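Local coordinates for protein ubiquitin-conjugating enzyme (Plasmodium falciparum 3D7, PDB 2H2Y) that probably acts as a ubiquitin-conjugating (E2) enzyme, the chain here being the UBC domain of a longer protein predicted to be membrane-bound, at residues Ile38-Asp43 with Val54-Leu59; Tyr69-Ile74 with Val86-Lys91; Pro93-Val98 with Ile127-Ser132. All coordinates share one frame; numbering follows the deposited sequence.

The three contacts follow one another along the chain inside a single UBC domain, each closing before the next opens. Interactions 1 and 2 are the two outer strand pairs of the four-stranded antiparallel sheet. Their centres lie about 11 Å apart, and the inner strands 51-57 and 68-74 join them through backbone contacts such as Tyr56 N to Tyr69 O. Interaction 3 is about 14 Å from the centre of interaction 1 and 13 Å from that of interaction 2. It brings the loop after strand 85-88, which leads toward the probable active-site Cys105, to the end of helix 119-130. Leu130 meets Tyr56 and Phe88, and Pro93 also packs on Phe88, joining helix, sheet and loop.

Interaction 1 (Ile38-Asp43 with Val54-Leu59); sequences INCTID and VQYVGL
Val54 divides its two methyls between side chains of the facing strand. CG1, anti to the backbone N (chi1 179°), packs on Cys40 CB at 3.7 Å, whereas CG2 turns to Ile42 CG1. This face continues onto helix 21-34, where Phe32 meets both Val54 and Ile42. Gln55 then carries the hydrogen-bonded pair with Thr41: the amide Thr41 N donates to Gln55 O over 3.1 Å, while the return bond from Gln55 N to Thr41 O is weak. Their side chains run side by side and point the same way on the face opposite Val54, with Thr41 OG1 alongside Gln55 CB before the glutamine amide leads away.

The two strands form the first hairpin of the E2 sheet, with strand 40-44 at its edge. Tyr56 forms a non-hydrogen-bonded pair with Cys40, and its side chain lies on the face of Val54. Cys40 SG makes a sulfur-aromatic contact, 5.1 Å from the centroid of the Tyr56 ring, approaching obliquely. Ile127 of helix 119-130 touches both residues.

Val57 is gripped twice by Asn39. Its amide donates to the carbonyl, Val57 N to Asn39 O at 3.0 Å, and Asn39 ND2 reaches back to Val57 O at 3.1 Å, with the acceptor close to the plane of the side-chain amide. Gly58 leads the chain out of the strand, its N over the centre of one face of the Tyr56 ring. The turn is also tied to the phenol oxygen, Leu59 N donating to Tyr56 OH at 3.0 Å. Leu59 finally lays CD1 against the amide group of Asn39 and sets CD2 beside Ile38 CG2, 4.0 Å away.

Interaction 2 (Tyr69-Ile74 with Val86-Lys91); sequences YKIKII and VYFLQK
Ile71 and Phe88 form the dense part of this contact, their side chains side by side and pointing the same way from a non-hydrogen-bonded pair. Ile71 presents CG1 and CD1 to the CE1 corner of the Phe88 ring, with CG1 to CE1 of Phe88 at 3.4 Å. With CG1 of Ile71 beside the backbone N (chi1 -55°), CG2 stands anti to N and meets Val86 CG1 at 3.6 Å. Val86 is flanked on its second side too, where its CG2 touches Ile73 CG2. All four of these side chains are buried. Ile73, Val86 and Phe88 continue onto helix 119-130, where Ile126 touches both Val86 and Phe88, while Phe88 also meets Pro93 of the loop that follows. Tyr69, likewise buried, touches the second segment chiefly through its ring edge, where Lys91 O lies in the ring plane 3.6 Å from Tyr69 CD1, and its hydroxyl is hydrogen-bonded to Glu67.

The backbones form an antiparallel hairpin, the last of the E2 sheet, with strand 85-88 at its outer edge. Lys72 and Tyr87 make the hydrogen-bonded pair: Lys72 N donates to Tyr87 O at 2.8 Å, and Tyr87 N to Lys72 O at 3.1 Å. One step farther, Leu89 N reaches Lys70 O at 2.9 Å.

The opposite face is more open to solvent and built from long, partly exposed chains. Lys72 lies alongside the Tyr87 ring and brings CD near the phenol oxygen, while its CB takes Leu89 CD2 at 3.6 Å; the ring and the leucine also meet directly. Beyond Phe88 the second segment leaves the strand and draws away from the first, Tyr69 CA and Lys91 CA being 7.2 Å apart, and the ends of the exposed Lys70 and Lys91 lead away from the contact.

Interaction 3 (Pro93-Val98 with Ile127-Ser132); sequences PKHTHV and ISMLSS
Met129 reaches from the end of helix 119-130 across the imidazole of His95, in the sequence His95-Thr96-His97 that stands where most E2 enzymes carry the His-Pro-Asn motif. The methyl does the touching: Met129 CE lies over one face of the His95 ring, 4.3 Å from its centroid, a CH-pi contact. A bend at the last torsion (chi3 82°) lets the same methyl also meet Val98 CG2 at 3.8 Å. The sulfur sits obliquely to both imidazoles, and it packs beside His97 CB, with Met129 CG at the His97 ring edge.

The Leu130 and Pro93 side chains cross at about a right angle, Leu130 CD2 to Pro93 CG 3.9 Å, and the same CD2 lies next to His95 CB. Behind it, Tyr56 and Phe88 of the sheet continue the apolar packing. His95 itself extends toward the helix with CG anti to its backbone N (chi1 177°).

The loop is shaped by a type I turn from His95 to Val98, closed by Val98 N to His95 O at 2.8 Å. The backbone of His97 also bonds to that of Cys105, probably the active-site cysteine by its place in the E2 sequence. The His95 ring is tied into the turn as well: His97 N donates to His95 ND1 at 2.8 Å, 26° out of the ring plane.

Interaction 1 (Ile38-Asp43 with Val54-Leu59)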
# COMPACT_ATOMS: atom_id res chain seq x y z
N ILE A 38 6.71 -6.44 -5.80
CA ILE A 38 7.46 -7.62 -5.40
C ILE A 38 7.24 -8.04 -3.93
O ILE A 38 7.17 -7.20 -3.03
CB ILE A 38 8.97 -7.42 -5.66
CG1 ILE A 38 9.69 -8.77 -5.61
CG2 ILE A 38 9.56 -6.46 -4.65
CD1 ILE A 38 9.24 -9.74 -6.68
N ASN A 39 7.10 -9.34 -3.71
CA ASN A 39 6.89 -9.91 -2.37
C ASN A 39 5.76 -9.35 -1.50
O ASN A 39 5.87 -9.39 -0.28
CB ASN A 39 8.19 -9.87 -1.60
CG ASN A 39 9.23 -10.79 -2.18
OD1 ASN A 39 9.34 -10.91 -3.41
ND2 ASN A 39 10.01 -11.45 -1.33
N CYS A 40 4.69 -8.85 -2.10
CA CYS A 40 3.56 -8.34 -1.34
C CYS A 40 2.31 -9.14 -1.67
O CYS A 40 2.18 -9.69 -2.75
CB CYS A 40 3.28 -6.88 -1.67
SG CYS A 40 4.65 -5.78 -1.41
N THR A 41 1.39 -9.20 -0.72
CA THR A 41 0.11 -9.87 -0.91
C THR A 41 -0.88 -8.81 -0.44
O THR A 41 -0.46 -7.71 -0.05
CB THR A 41 -0.03 -11.13 -0.04
OG1 THR A 41 0.32 -10.83 1.32
CG2 THR A 41 0.86 -12.24 -0.57
N ILE A 42 -2.17 -9.09 -0.48
CA ILE A 42 -3.11 -8.07 -0.05
C ILE A 42 -4.41 -8.62 0.52
O ILE A 42 -4.72 -9.79 0.39
CB ILE A 42 -3.45 -7.12 -1.21
CG1 ILE A 42 -4.15 -5.87 -0.67
CG2 ILE A 42 -4.32 -7.83 -2.22
CD1 ILE A 42 -4.40 -4.80 -1.71
N ASP A 43 -5.16 -7.74 1.18
CA ASP A 43 -6.43 -8.11 1.74
C ASP A 43 -7.15 -6.86 2.19
O ASP A 43 -6.64 -6.13 3.03
CB ASP A 43 -6.26 -9.05 2.92
CG ASP A 43 -7.59 -9.50 3.49
OD1 ASP A 43 -8.52 -9.72 2.69
OD2 ASP A 43 -7.70 -9.62 4.73
N VAL A 54 -1.55 -4.43 3.24
CA VAL A 54 -0.61 -5.15 2.41
C VAL A 54 0.42 -5.80 3.34
O VAL A 54 0.76 -5.23 4.37
CB VAL A 54 0.10 -4.19 1.44
CG1 VAL A 54 1.10 -4.94 0.58
CG2 VAL A 54 -0.93 -3.48 0.57
N GLN A 55 0.89 -6.99 2.99
CA GLN A 55 1.89 -7.62 3.83
C GLN A 55 3.08 -7.84 2.93
O GLN A 55 2.96 -8.49 1.89
CB GLN A 55 1.39 -8.95 4.39
CG GLN A 55 2.34 -9.56 5.40
CD GLN A 55 1.91 -10.93 5.90
OE1 GLN A 55 0.86 -11.08 6.52
NE2 GLN A 55 2.73 -11.94 5.64
N TYR A 56 4.22 -7.29 3.33
CA TYR A 56 5.46 -7.38 2.58
C TYR A 56 6.51 -8.26 3.25
O TYR A 56 6.93 -7.98 4.36
CB TYR A 56 6.03 -5.97 2.39
CG TYR A 56 7.47 -5.96 1.94
CD1 TYR A 56 7.84 -6.58 0.76
CD2 TYR A 56 8.46 -5.36 2.72
CE1 TYR A 56 9.17 -6.61 0.35
CE2 TYR A 56 9.79 -5.39 2.32
CZ TYR A 56 10.14 -6.02 1.13
OH TYR A 56 11.45 -6.10 0.74
N VAL A 57 6.93 -9.32 2.56
CA VAL A 57 7.94 -10.24 3.08
C VAL A 57 9.31 -9.82 2.57
O VAL A 57 9.60 -9.99 1.38
CB VAL A 57 7.65 -11.68 2.63
CG1 VAL A 57 8.74 -12.60 3.12
CG2 VAL A 57 6.31 -12.14 3.15
N GLY A 58 10.14 -9.30 3.46
CA GLY A 58 11.47 -8.84 3.10
C GLY A 58 12.26 -9.59 2.04
O GLY A 58 12.44 -10.80 2.11
N LEU A 59 12.73 -8.84 1.05
CA LEU A 59 13.52 -9.37 -0.05
C LEU A 59 14.77 -10.03 0.51
O LEU A 59 15.46 -9.45 1.34
CB LEU A 59 13.90 -8.23 -1.01
CG LEU A 59 13.30 -8.20 -2.43
CD1 LEU A 59 12.02 -9.01 -2.52
CD2 LEU A 59 13.06 -6.76 -2.84

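Interaction 2 (Tyr69-Ile74 with Val86-Lys91)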
# COMPACT_ATOMS: atom_id res chain seq x y z
N TYR A 69 6.32 -7.86 7.24
CA TYR A 69 5.86 -6.55 7.73
C TYR A 69 4.53 -6.23 7.09
O TYR A 69 4.26 -6.67 5.98
CB TYR A 69 6.85 -5.45 7.34
CG TYR A 69 8.23 -5.61 7.93
CD1 TYR A 69 8.45 -5.42 9.29
CD2 TYR A 69 9.31 -5.96 7.14
CE1 TYR A 69 9.72 -5.58 9.86
CE2 TYR A 69 10.58 -6.13 7.68
CZ TYR A 69 10.78 -5.94 9.05
OH TYR A 69 12.03 -6.11 9.60
N LYS A 70 3.70 -5.46 7.78
CA LYS A 70 2.40 -5.09 7.22
C LYS A 70 2.33 -3.59 7.04
O LYS A 70 2.86 -2.84 7.86
CB LYS A 70 1.26 -5.55 8.14
CG LYS A 70 1.11 -7.06 8.20
CD LYS A 70 -0.16 -7.45 8.95
CE LYS A 70 -0.18 -8.94 9.29
NZ LYS A 70 0.96 -9.32 10.21
N ILE A 71 1.69 -3.16 5.96
CA ILE A 71 1.52 -1.75 5.63
C ILE A 71 0.04 -1.47 5.40
O ILE A 71 -0.55 -1.99 4.46
CB ILE A 71 2.26 -1.40 4.32
CG1 ILE A 71 3.74 -1.79 4.42
CG2 ILE A 71 2.10 0.09 4.03
CD1 ILE A 71 4.54 -1.44 3.18
N LYS A 72 -0.57 -0.66 6.26
CA LYS A 72 -1.98 -0.34 6.11
C LYS A 72 -2.18 0.89 5.22
O LYS A 72 -1.33 1.79 5.18
CB LYS A 72 -2.65 -0.10 7.46
CG LYS A 72 -4.08 0.39 7.34
CD LYS A 72 -4.81 0.42 8.67
CE LYS A 72 -5.11 -0.98 9.17
NZ LYS A 72 -6.05 -0.95 10.33
N ILE A 73 -3.30 0.91 4.52
CA ILE A 73 -3.65 1.99 3.62
C ILE A 73 -5.08 2.45 3.89
O ILE A 73 -6.02 1.66 3.80
CB ILE A 73 -3.53 1.53 2.15
CG1 ILE A 73 -2.13 0.97 1.90
CG2 ILE A 73 -3.84 2.69 1.22
CD1 ILE A 73 -1.94 0.41 0.52
N ILE A 74 -5.24 3.72 4.23
CA ILE A 74 -6.56 4.28 4.49
C ILE A 74 -6.83 5.33 3.43
O ILE A 74 -6.09 6.31 3.32
CB ILE A 74 -6.63 4.98 5.86
CG1 ILE A 74 -6.36 3.99 6.99
CG2 ILE A 74 -8.00 5.60 6.04
CD1 ILE A 74 -7.42 2.92 7.16
N VAL A 86 -0.95 6.13 4.46
CA VAL A 86 -0.18 4.88 4.43
C VAL A 86 0.88 4.82 5.53
O VAL A 86 1.61 5.79 5.75
CB VAL A 86 0.51 4.70 3.04
CG1 VAL A 86 1.37 3.45 3.03
CG2 VAL A 86 -0.54 4.62 1.95
N TYR A 87 0.97 3.67 6.19
CA TYR A 87 1.93 3.48 7.27
C TYR A 87 2.00 2.02 7.66
O TYR A 87 1.10 1.25 7.37
CB TYR A 87 1.51 4.31 8.47
CG TYR A 87 0.07 4.09 8.87
CD1 TYR A 87 -0.30 3.02 9.69
CD2 TYR A 87 -0.92 4.94 8.41
CE1 TYR A 87 -1.63 2.81 10.04
CE2 TYR A 87 -2.25 4.73 8.75
CZ TYR A 87 -2.60 3.67 9.56
OH TYR A 87 -3.92 3.46 9.85
N PHE A 88 3.09 1.65 8.33
CA PHE A 88 3.32 0.29 8.78
C PHE A 88 2.51 -0.03 10.03
O PHE A 88 2.25 0.85 10.85
CB PHE A 88 4.80 0.08 9.08
CG PHE A 88 5.67 -0.03 7.86
CD1 PHE A 88 5.81 -1.24 7.21
CD2 PHE A 88 6.38 1.07 7.40
CE1 PHE A 88 6.67 -1.36 6.12
CE2 PHE A 88 7.24 0.97 6.31
CZ PHE A 88 7.38 -0.25 5.67
N LEU A 89 2.13 -1.29 10.17
CA LEU A 89 1.35 -1.74 11.31
C LEU A 89 2.22 -2.38 12.37
O LEU A 89 3.43 -2.55 12.19
CB LEU A 89 0.31 -2.75 10.88
CG LEU A 89 -0.85 -2.25 10.03
CD1 LEU A 89 -1.85 -3.37 9.84
CD2 LEU A 89 -1.51 -1.08 10.74
N GLN A 90 1.57 -2.74 13.48
CA GLN A 90 2.19 -3.39 14.62
C GLN A 90 3.46 -4.16 14.28
O GLN A 90 3.41 -5.22 13.66
CB GLN A 90 1.16 -4.32 15.28
CG GLN A 90 1.69 -5.32 16.31
CD GLN A 90 2.27 -4.67 17.56
OE1 GLN A 90 2.28 -5.28 18.64
NE2 GLN A 90 2.78 -3.45 17.42
N LYS A 91 4.59 -3.60 14.71
CA LYS A 91 5.94 -4.14 14.52
C LYS A 91 6.62 -3.61 13.26
O LYS A 91 7.04 -4.38 12.39
CB LYS A 91 5.93 -5.67 14.51
CG LYS A 91 7.31 -6.29 14.73
CD LYS A 91 7.88 -5.91 16.11
CE LYS A 91 7.09 -6.57 17.25
NZ LYS A 91 7.64 -6.26 18.61

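Interaction 3 (Pro93-Val98 with Ile127-Ser132)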
# COMPACT_ATOMS: atom_id res chain seq x y z
N PRO A 93 9.35 -1.85 10.60
CA PRO A 93 10.73 -2.27 10.37
C PRO A 93 11.64 -1.13 10.83
O PRO A 93 11.35 0.03 10.56
CB PRO A 93 10.77 -2.47 8.86
CG PRO A 93 9.86 -1.38 8.38
CD PRO A 93 8.69 -1.48 9.34
N LYS A 94 12.70 -1.45 11.56
CA LYS A 94 13.61 -0.41 12.02
C LYS A 94 14.40 0.12 10.83
O LYS A 94 15.35 -0.51 10.38
CB LYS A 94 14.55 -0.94 13.10
CG LYS A 94 14.01 -0.77 14.52
CD LYS A 94 13.66 -2.10 15.19
CE LYS A 94 14.90 -2.91 15.53
NZ LYS A 94 14.56 -4.22 16.16
N HIS A 95 13.98 1.28 10.34
CA HIS A 95 14.63 1.91 9.20
C HIS A 95 14.74 3.42 9.39
O HIS A 95 13.91 4.05 10.06
CB HIS A 95 13.85 1.61 7.91
CG HIS A 95 14.41 2.27 6.69
ND1 HIS A 95 14.17 3.59 6.39
CD2 HIS A 95 15.22 1.80 5.71
CE1 HIS A 95 14.81 3.91 5.28
NE2 HIS A 95 15.46 2.85 4.85
N THR A 96 15.79 3.99 8.80
CA THR A 96 16.07 5.42 8.84
C THR A 96 14.81 6.29 8.78
O THR A 96 14.58 7.12 9.65
CB THR A 96 16.98 5.82 7.66
OG1 THR A 96 18.20 5.07 7.74
CG2 THR A 96 17.29 7.30 7.69
N HIS A 97 13.99 6.08 7.75
CA HIS A 97 12.77 6.86 7.57
C HIS A 97 11.50 6.33 8.21
O HIS A 97 10.43 6.90 8.00
CB HIS A 97 12.52 7.07 6.07
CG HIS A 97 13.60 7.83 5.37
ND1 HIS A 97 13.97 9.11 5.73
CD2 HIS A 97 14.37 7.50 4.31
CE1 HIS A 97 14.92 9.53 4.92
NE2 HIS A 97 15.18 8.58 4.05
N VAL A 98 11.58 5.24 8.97
CA VAL A 98 10.38 4.71 9.62
C VAL A 98 10.42 4.96 11.13
O VAL A 98 11.47 4.83 11.77
CB VAL A 98 10.20 3.21 9.35
CG1 VAL A 98 8.86 2.73 9.90
CG2 VAL A 98 10.27 2.93 7.85
N ILE A 127 8.99 -0.16 -0.72
CA ILE A 127 9.81 -1.37 -0.74
C ILE A 127 11.26 -1.08 -1.12
O ILE A 127 12.17 -1.70 -0.57
CB ILE A 127 9.31 -2.43 -1.75
CG1 ILE A 127 7.82 -2.70 -1.56
CG2 ILE A 127 10.08 -3.71 -1.54
CD1 ILE A 127 7.49 -3.53 -0.38
N SER A 128 11.48 -0.17 -2.06
CA SER A 128 12.85 0.13 -2.46
C SER A 128 13.51 1.00 -1.40
O SER A 128 14.73 0.98 -1.24
CB SER A 128 12.90 0.82 -3.83
OG SER A 128 12.41 2.15 -3.78
N MET A 129 12.71 1.76 -0.67
CA MET A 129 13.26 2.60 0.39
C MET A 129 13.86 1.69 1.45
O MET A 129 14.92 1.98 2.01
CB MET A 129 12.17 3.45 1.02
CG MET A 129 12.65 4.28 2.18
SD MET A 129 11.26 4.88 3.09
CE MET A 129 10.91 3.45 4.09
N LEU A 130 13.16 0.58 1.72
CA LEU A 130 13.63 -0.39 2.70
C LEU A 130 14.93 -1.03 2.22
O LEU A 130 15.78 -1.39 3.03
CB LEU A 130 12.57 -1.46 2.96
CG LEU A 130 11.33 -1.01 3.75
CD1 LEU A 130 10.35 -2.16 3.90
CD2 LEU A 130 11.76 -0.51 5.12
N SER A 131 15.08 -1.19 0.91
CA SER A 131 16.31 -1.77 0.39
C SER A 131 17.35 -0.66 0.30
O SER A 131 17.34 0.16 -0.61
CB SER A 131 16.06 -2.37 -1.00
OG SER A 131 15.02 -3.33 -0.94
N SER A 132 18.25 -0.63 1.29
CA SER A 132 19.31 0.37 1.36
C SER A 132 19.93 0.38 2.77
O SER A 132 19.25 0.10 3.76
CB SER A 132 18.76 1.76 1.02